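Local coordinates for glycine betaine, L-proline ABC transporter, glycine/betaine/L-proline-binding protein (ProX) (Borrelia burgdorferi, PDB 3TMG), which binds glycine betaine and probably delivers it, and perhaps related compatible solutes such as carnitine, to an ABC importer in the cell membrane, at residues Val89-Gly97 / Tyr225-Asp235. Residues are numbered along the deposited sequence; the frame is centred on the assembly and turned at random.
Sequences VDLGANYEG and YYVFDHFYWSD
In this type II periplasmic-binding-protein fold, the bulged strand 88-105 lies against the end of helix 222-230 and the linker to helix 235-247. The contact is structural packing away from the betaine pocket; the Tyr95 side chain is about 10 Å from the bound trimethyl glycine. A classic beta bulge, Asn94 and Tyr95 opposite Val209 of strand 207-214, marks the corner. Before it, Leu91 packs on the helix. Leu91 CD2 lies 3.8 Å from Tyr225 CE2. Leu91 CD1 packs on Phe228 CB. Water 1 joins Leu91 O to Asp229 OD1. At the corner, Trp233 N donates to Asn94 O (2.9 Å, 162° at the hydrogen), nearly in line with the carbonyl. That same oxygen sits over one face of the Tyr232 ring, while Ala93 O meets the ring edge in plane, 3.4 Å from Tyr232 CD2. Asn94 CB rests 3.4 Å from Phe231 CD2, with amide and ring planes 48° apart. Asn94 ND2 donates to Thr211 OG1 and Val69 O, and water 2 bridges Asn94 OD1 to Trp233 NE1. Both ends of this buried amide thus have partners, which fixes its rotation. Water 3 adds a second backbone link, from Glu96 N to Trp233 O. At the far end, beside Pro184, Tyr95 OH donates a very short hydrogen bond to Asp235 OD1 (2.5 Å), the carboxylate turned only 20° from the ring plane.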
ATOM      1  N   VAL A  89       9.840 -15.280   4.588  1.00 24.08           N
ATOM      2  CA  VAL A  89      10.852 -14.592   5.414  1.00 24.02           C
ATOM      3  C   VAL A  89      10.554 -13.096   5.405  1.00 21.81           C
ATOM      4  O   VAL A  89      10.459 -12.503   4.338  1.00 20.99           O
ATOM      5  CB  VAL A  89      12.300 -14.781   4.893  1.00 25.18           C
ATOM      6  CG1 VAL A  89      13.281 -14.188   5.895  1.00 25.97           C
ATOM      7  CG2 VAL A  89      12.628 -16.256   4.693  1.00 27.47           C
ATOM      8  N   ASP A  90      10.420 -12.499   6.584  1.00 20.43           N
ATOM      9  CA  ASP A  90      10.126 -11.079   6.678  1.00 18.73           C
ATOM     10  C   ASP A  90      11.464 -10.356   6.790  1.00 18.40           C
ATOM     11  O   ASP A  90      12.162 -10.523   7.803  1.00 18.64           O
ATOM     12  CB  ASP A  90       9.282 -10.837   7.930  1.00 18.46           C
ATOM     13  CG  ASP A  90       8.807  -9.374   8.073  1.00 17.95           C
ATOM     14  OD1 ASP A  90       9.416  -8.443   7.486  1.00 16.99           O
ATOM     15  OD2 ASP A  90       7.781  -9.165   8.787  1.00 17.94           O
ATOM     16  N   LEU A  91      11.822  -9.549   5.791  1.00 17.26           N
ATOM     17  CA  LEU A  91      13.178  -8.966   5.778  1.00 17.80           C
ATOM     18  C   LEU A  91      13.293  -7.654   6.560  1.00 17.49           C
ATOM     19  O   LEU A  91      14.403  -7.163   6.780  1.00 18.28           O
ATOM     20  CB  LEU A  91      13.694  -8.778   4.358  1.00 17.55           C
ATOM     21  CG  LEU A  91      13.725 -10.026   3.482  1.00 18.18           C
ATOM     22  CD1 LEU A  91      14.319  -9.727   2.101  1.00 18.33           C
ATOM     23  CD2 LEU A  91      14.464 -11.170   4.168  1.00 19.93           C
ATOM     24  N   GLY A  92      12.154  -7.116   7.006  1.00 16.23           N
ATOM     25  CA  GLY A  92      12.116  -5.802   7.655  1.00 15.22           C
ATOM     26  C   GLY A  92      11.344  -4.800   6.828  1.00 14.07           C
ATOM     27  O   GLY A  92      10.690  -5.197   5.867  1.00 13.78           O
ATOM     28  N   ALA A  93      11.435  -3.505   7.176  1.00 13.44           N
ATOM     29  CA  ALA A  93      10.584  -2.470   6.569  1.00 12.76           C
ATOM     30  C   ALA A  93      11.281  -1.938   5.342  1.00 12.85           C
ATOM     31  O   ALA A  93      12.498  -1.719   5.377  1.00 13.11           O
ATOM     32  CB  ALA A  93      10.339  -1.310   7.557  1.00 12.27           C
ATOM     33  N   ASN A  94      10.513  -1.702   4.274  1.00 12.34           N
ATOM     34  CA  ASN A  94      11.037  -0.896   3.146  1.00 12.37           C
ATOM     35  C   ASN A  94      10.565   0.565   3.203  1.00 12.19           C
ATOM     36  O   ASN A  94      11.021   1.408   2.415  1.00 11.90           O
ATOM     37  CB  ASN A  94      10.665  -1.528   1.796  1.00 12.30           C
ATOM     38  CG  ASN A  94       9.168  -1.646   1.586  1.00 11.98           C
ATOM     39  OD1 ASN A  94       8.446  -0.646   1.596  1.00 11.74           O
ATOM     40  ND2 ASN A  94       8.705  -2.869   1.356  1.00 11.85           N
ATOM     41  N   TYR A  95       9.611   0.834   4.103  1.00 11.49           N
ATOM     42  CA  TYR A  95       9.029   2.156   4.262  1.00 11.75           C
ATOM     43  C   TYR A  95       8.505   2.230   5.705  1.00 11.99           C
ATOM     44  O   TYR A  95       7.820   1.294   6.165  1.00 11.61           O
ATOM     45  CB  TYR A  95       7.844   2.416   3.252  1.00 11.31           C
ATOM     46  CG  TYR A  95       7.142   3.757   3.559  1.00 11.48           C
ATOM     47  CD1 TYR A  95       6.094   3.827   4.504  1.00 11.32           C
ATOM     48  CD2 TYR A  95       7.588   4.964   2.944  1.00 11.92           C
ATOM     49  CE1 TYR A  95       5.495   5.047   4.838  1.00 11.50           C
ATOM     50  CE2 TYR A  95       6.988   6.191   3.275  1.00 12.28           C
ATOM     51  CZ  TYR A  95       5.971   6.215   4.226  1.00 12.11           C
ATOM     52  OH  TYR A  95       5.358   7.397   4.536  1.00 13.10           O
ATOM     53  N   GLU A  96       8.787   3.327   6.414  1.00 12.48           N
ATOM     54  CA  GLU A  96       8.269   3.508   7.784  1.00 12.74           C
ATOM     55  C   GLU A  96       7.450   4.788   7.888  1.00 12.36           C
ATOM     56  O   GLU A  96       7.830   5.807   7.317  1.00 12.36           O
ATOM     57  CB  GLU A  96       9.403   3.520   8.842  1.00 15.05           C
ATOM     58  CG  GLU A  96      10.168   2.185   8.840  1.00 16.68           C
ATOM     59  CD  GLU A  96      11.195   2.042   9.945  1.00 19.98           C
ATOM     60  OE1 GLU A  96      11.155   2.809  10.915  1.00 22.85           O
ATOM     61  OE2 GLU A  96      12.020   1.105   9.862  1.00 20.51           O
ATOM     62  N   GLY A  97       6.321   4.702   8.617  1.00 11.82           N
ATOM     63  CA  GLY A  97       5.470   5.837   8.885  1.00 11.89           C
ATOM     64  C   GLY A  97       4.063   5.732   8.330  1.00 11.60           C
ATOM     65  O   GLY A  97       3.390   6.771   8.161  1.00 12.05           O
ATOM     66  N   TYR A 225      17.685 -11.743  -3.629  1.00 22.02           N
ATOM     67  CA  TYR A 225      17.516 -11.580  -2.176  1.00 21.34           C
ATOM     68  C   TYR A 225      18.083 -10.255  -1.680  1.00 20.63           C
ATOM     69  O   TYR A 225      17.415  -9.530  -0.929  1.00 19.46           O
ATOM     70  CB  TYR A 225      18.176 -12.750  -1.446  1.00 22.98           C
ATOM     71  CG  TYR A 225      18.049 -12.689   0.055  1.00 22.88           C
ATOM     72  CD1 TYR A 225      18.970 -11.973   0.822  1.00 23.58           C
ATOM     73  CD2 TYR A 225      16.996 -13.322   0.710  1.00 22.88           C
ATOM     74  CE1 TYR A 225      18.851 -11.898   2.216  1.00 23.90           C
ATOM     75  CE2 TYR A 225      16.873 -13.268   2.099  1.00 22.93           C
ATOM     76  CZ  TYR A 225      17.806 -12.561   2.852  1.00 23.50           C
ATOM     77  OH  TYR A 225      17.696 -12.471   4.242  1.00 24.15           O
ATOM     78  N   TYR A 226      19.298  -9.933  -2.114  1.00 21.19           N
ATOM     79  CA  TYR A 226      19.981  -8.711  -1.698  1.00 21.09           C
ATOM     80  C   TYR A 226      19.154  -7.476  -2.047  1.00 19.58           C
ATOM     81  O   TYR A 226      18.998  -6.600  -1.208  1.00 19.17           O
ATOM     82  CB  TYR A 226      21.376  -8.658  -2.352  1.00 22.78           C
ATOM     83  CG  TYR A 226      22.241  -7.476  -1.973  1.00 23.36           C
ATOM     84  CD1 TYR A 226      21.924  -6.184  -2.419  1.00 22.66           C
ATOM     85  CD2 TYR A 226      23.410  -7.651  -1.184  1.00 25.11           C
ATOM     86  CE1 TYR A 226      22.714  -5.102  -2.083  1.00 23.28           C
ATOM     87  CE2 TYR A 226      24.219  -6.579  -0.859  1.00 25.49           C
ATOM     88  CZ  TYR A 226      23.878  -5.322  -1.325  1.00 24.82           C
ATOM     89  OH  TYR A 226      24.674  -4.254  -0.966  1.00 25.95           O
ATOM     90  N   VAL A 227      18.587  -7.414  -3.263  1.00 18.85           N
ATOM     91  CA  VAL A 227      17.776  -6.260  -3.639  1.00 17.76           C
ATOM     92  C   VAL A 227      16.523  -6.160  -2.743  1.00 16.80           C
ATOM     93  O   VAL A 227      16.214  -5.082  -2.210  1.00 15.98           O
ATOM     94  CB  VAL A 227      17.378  -6.298  -5.123  1.00 17.59           C
ATOM     95  CG1 VAL A 227      16.483  -5.129  -5.468  1.00 16.79           C
ATOM     96  CG2 VAL A 227      18.635  -6.305  -5.993  1.00 18.93           C
ATOM     97  N   PHE A 228      15.803  -7.269  -2.565  1.00 17.00           N
ATOM     98  CA  PHE A 228      14.664  -7.255  -1.646  1.00 16.57           C
ATOM     99  C   PHE A 228      15.082  -6.801  -0.231  1.00 17.00           C
ATOM    100  O   PHE A 228      14.341  -6.053   0.455  1.00 16.12           O
ATOM    101  CB  PHE A 228      13.972  -8.634  -1.580  1.00 17.15           C
ATOM    102  CG  PHE A 228      13.112  -8.971  -2.803  1.00 17.34           C
ATOM    103  CD1 PHE A 228      11.997  -8.193  -3.134  1.00 16.76           C
ATOM    104  CD2 PHE A 228      13.394 -10.081  -3.585  1.00 18.29           C
ATOM    105  CE1 PHE A 228      11.192  -8.511  -4.236  1.00 17.05           C
ATOM    106  CE2 PHE A 228      12.599 -10.403  -4.704  1.00 18.65           C
ATOM    107  CZ  PHE A 228      11.485  -9.627  -5.017  1.00 17.51           C
ATOM    108  N   ASP A 229      16.261  -7.245   0.194  1.00 18.19           N
ATOM    109  CA  ASP A 229      16.744  -6.961   1.554  1.00 19.15           C
ATOM    110  C   ASP A 229      17.181  -5.488   1.721  1.00 19.02           C
ATOM    111  O   ASP A 229      17.128  -4.951   2.832  1.00 20.56           O
ATOM    112  CB  ASP A 229      17.901  -7.927   1.866  1.00 20.39           C
ATOM    113  CG  ASP A 229      18.235  -8.011   3.354  1.00 21.28           C
ATOM    114  OD1 ASP A 229      17.371  -7.833   4.242  1.00 20.99           O
ATOM    115  OD2 ASP A 229      19.402  -8.261   3.628  1.00 22.70           O
ATOM    116  N   HIS A 230      17.568  -4.824   0.631  1.00 18.71           N
ATOM    117  CA  HIS A 230      18.075  -3.457   0.683  1.00 18.23           C
ATOM    118  C   HIS A 230      17.126  -2.393   0.213  1.00 16.81           C
ATOM    119  O   HIS A 230      17.357  -1.219   0.462  1.00 16.87           O
ATOM    120  CB  HIS A 230      19.426  -3.335  -0.082  1.00 19.43           C
ATOM    121  CG  HIS A 230      20.577  -4.034   0.611  1.00 21.10           C
ATOM    122  ND1 HIS A 230      20.767  -5.368   0.533  1.00 21.60           N
ATOM    123  CD2 HIS A 230      21.615  -3.529   1.411  1.00 21.92           C
ATOM    124  CE1 HIS A 230      21.876  -5.694   1.252  1.00 23.43           C
ATOM    125  NE2 HIS A 230      22.378  -4.567   1.780  1.00 23.40           N
ATOM    126  N   PHE A 231      16.024  -2.763  -0.447  1.00 16.14           N
ATOM    127  CA  PHE A 231      15.056  -1.776  -0.927  1.00 14.87           C
ATOM    128  C   PHE A 231      14.481  -0.967   0.259  1.00 14.59           C
ATOM    129  O   PHE A 231      13.914  -1.542   1.176  1.00 14.90           O
ATOM    130  CB  PHE A 231      13.927  -2.483  -1.667  1.00 14.21           C
ATOM    131  CG  PHE A 231      12.782  -1.576  -2.040  1.00 13.31           C
ATOM    132  CD1 PHE A 231      12.992  -0.510  -2.895  1.00 13.31           C
ATOM    133  CD2 PHE A 231      11.500  -1.796  -1.522  1.00 12.62           C
ATOM    134  CE1 PHE A 231      11.923   0.334  -3.237  1.00 13.01           C
ATOM    135  CE2 PHE A 231      10.415  -0.952  -1.859  1.00 12.06           C
ATOM    136  CZ  PHE A 231      10.633   0.102  -2.708  1.00 12.00           C
ATOM    137  N   TYR A 232      14.571   0.353   0.182  1.00 14.18           N
ATOM    138  CA  TYR A 232      14.055   1.217   1.242  1.00 14.02           C
ATOM    139  C   TYR A 232      13.815   2.580   0.618  1.00 13.71           C
ATOM    140  O   TYR A 232      14.656   3.074  -0.157  1.00 13.68           O
ATOM    141  CB  TYR A 232      15.080   1.363   2.411  1.00 14.70           C
ATOM    142  CG  TYR A 232      14.456   2.085   3.573  1.00 14.65           C
ATOM    143  CD1 TYR A 232      14.473   3.499   3.647  1.00 14.72           C
ATOM    144  CD2 TYR A 232      13.750   1.361   4.534  1.00 14.53           C
ATOM    145  CE1 TYR A 232      13.842   4.157   4.708  1.00 14.85           C
ATOM    146  CE2 TYR A 232      13.115   1.980   5.576  1.00 14.61           C
ATOM    147  CZ  TYR A 232      13.167   3.366   5.664  1.00 14.97           C
ATOM    148  OH  TYR A 232      12.489   3.905   6.718  1.00 15.59           O
ATOM    149  N   TRP A 233      12.690   3.196   0.942  1.00 13.11           N
ATOM    150  CA  TRP A 233      12.519   4.590   0.524  1.00 13.93           C
ATOM    151  C   TRP A 233      11.576   5.352   1.422  1.00 14.39           C
ATOM    152  O   TRP A 233      11.005   4.769   2.363  1.00 14.04           O
ATOM    153  CB  TRP A 233      12.110   4.655  -0.959  1.00 13.39           C
ATOM    154  CG  TRP A 233      10.785   4.016  -1.321  1.00 12.91           C
ATOM    155  CD1 TRP A 233       9.930   3.237  -0.532  1.00 12.42           C
ATOM    156  CD2 TRP A 233      10.116   4.141  -2.614  1.00 12.76           C
ATOM    157  NE1 TRP A 233       8.813   2.867  -1.260  1.00 12.33           N
ATOM    158  CE2 TRP A 233       8.862   3.416  -2.511  1.00 12.17           C
ATOM    159  CE3 TRP A 233      10.446   4.777  -3.824  1.00 13.88           C
ATOM    160  CZ2 TRP A 233       7.959   3.344  -3.573  1.00 12.32           C
ATOM    161  CZ3 TRP A 233       9.545   4.696  -4.893  1.00 13.45           C
ATOM    162  CH2 TRP A 233       8.332   3.986  -4.771  1.00 13.07           C
ATOM    163  N   SER A 234      11.386   6.642   1.085  1.00 14.99           N
ATOM    164  CA  SER A 234      10.731   7.604   1.966  0.50 14.83           C
ATOM    165  C   SER A 234       9.791   8.518   1.181  1.00 15.04           C
ATOM    166  O   SER A 234       9.790   8.516  -0.044  1.00 13.95           O
ATOM    167  CB  SER A 234      11.792   8.445   2.701  0.50 15.65           C
ATOM    168  OG  SER A 234      12.766   7.611   3.280  0.50 15.28           O
ATOM    169  N   ASP A 235       8.982   9.290   1.912  1.00 15.27           N
ATOM    170  CA  ASP A 235       7.974  10.187   1.332  1.00 16.08           C
ATOM    171  C   ASP A 235       8.490  11.048   0.198  1.00 16.70           C
ATOM    172  O   ASP A 235       7.773  11.293  -0.767  1.00 16.66           O
ATOM    173  CB  ASP A 235       7.463  11.153   2.437  1.00 16.63           C
ATOM    174  CG  ASP A 235       6.402  10.503   3.327  1.00 17.41           C
ATOM    175  OD1 ASP A 235       6.167   9.308   3.182  1.00 16.18           O
ATOM    176  OD2 ASP A 235       5.793  11.179   4.184  1.00 17.64           O
TER
HETATM  177  O   HOH W   1      17.390  -8.554   6.825  1.00 22.49           O
HETATM  178  O   HOH W   2       6.953   1.039  -0.196  1.00 17.73           O
HETATM  179  O   HOH W   3      10.403   5.408   5.053  1.00 11.39           O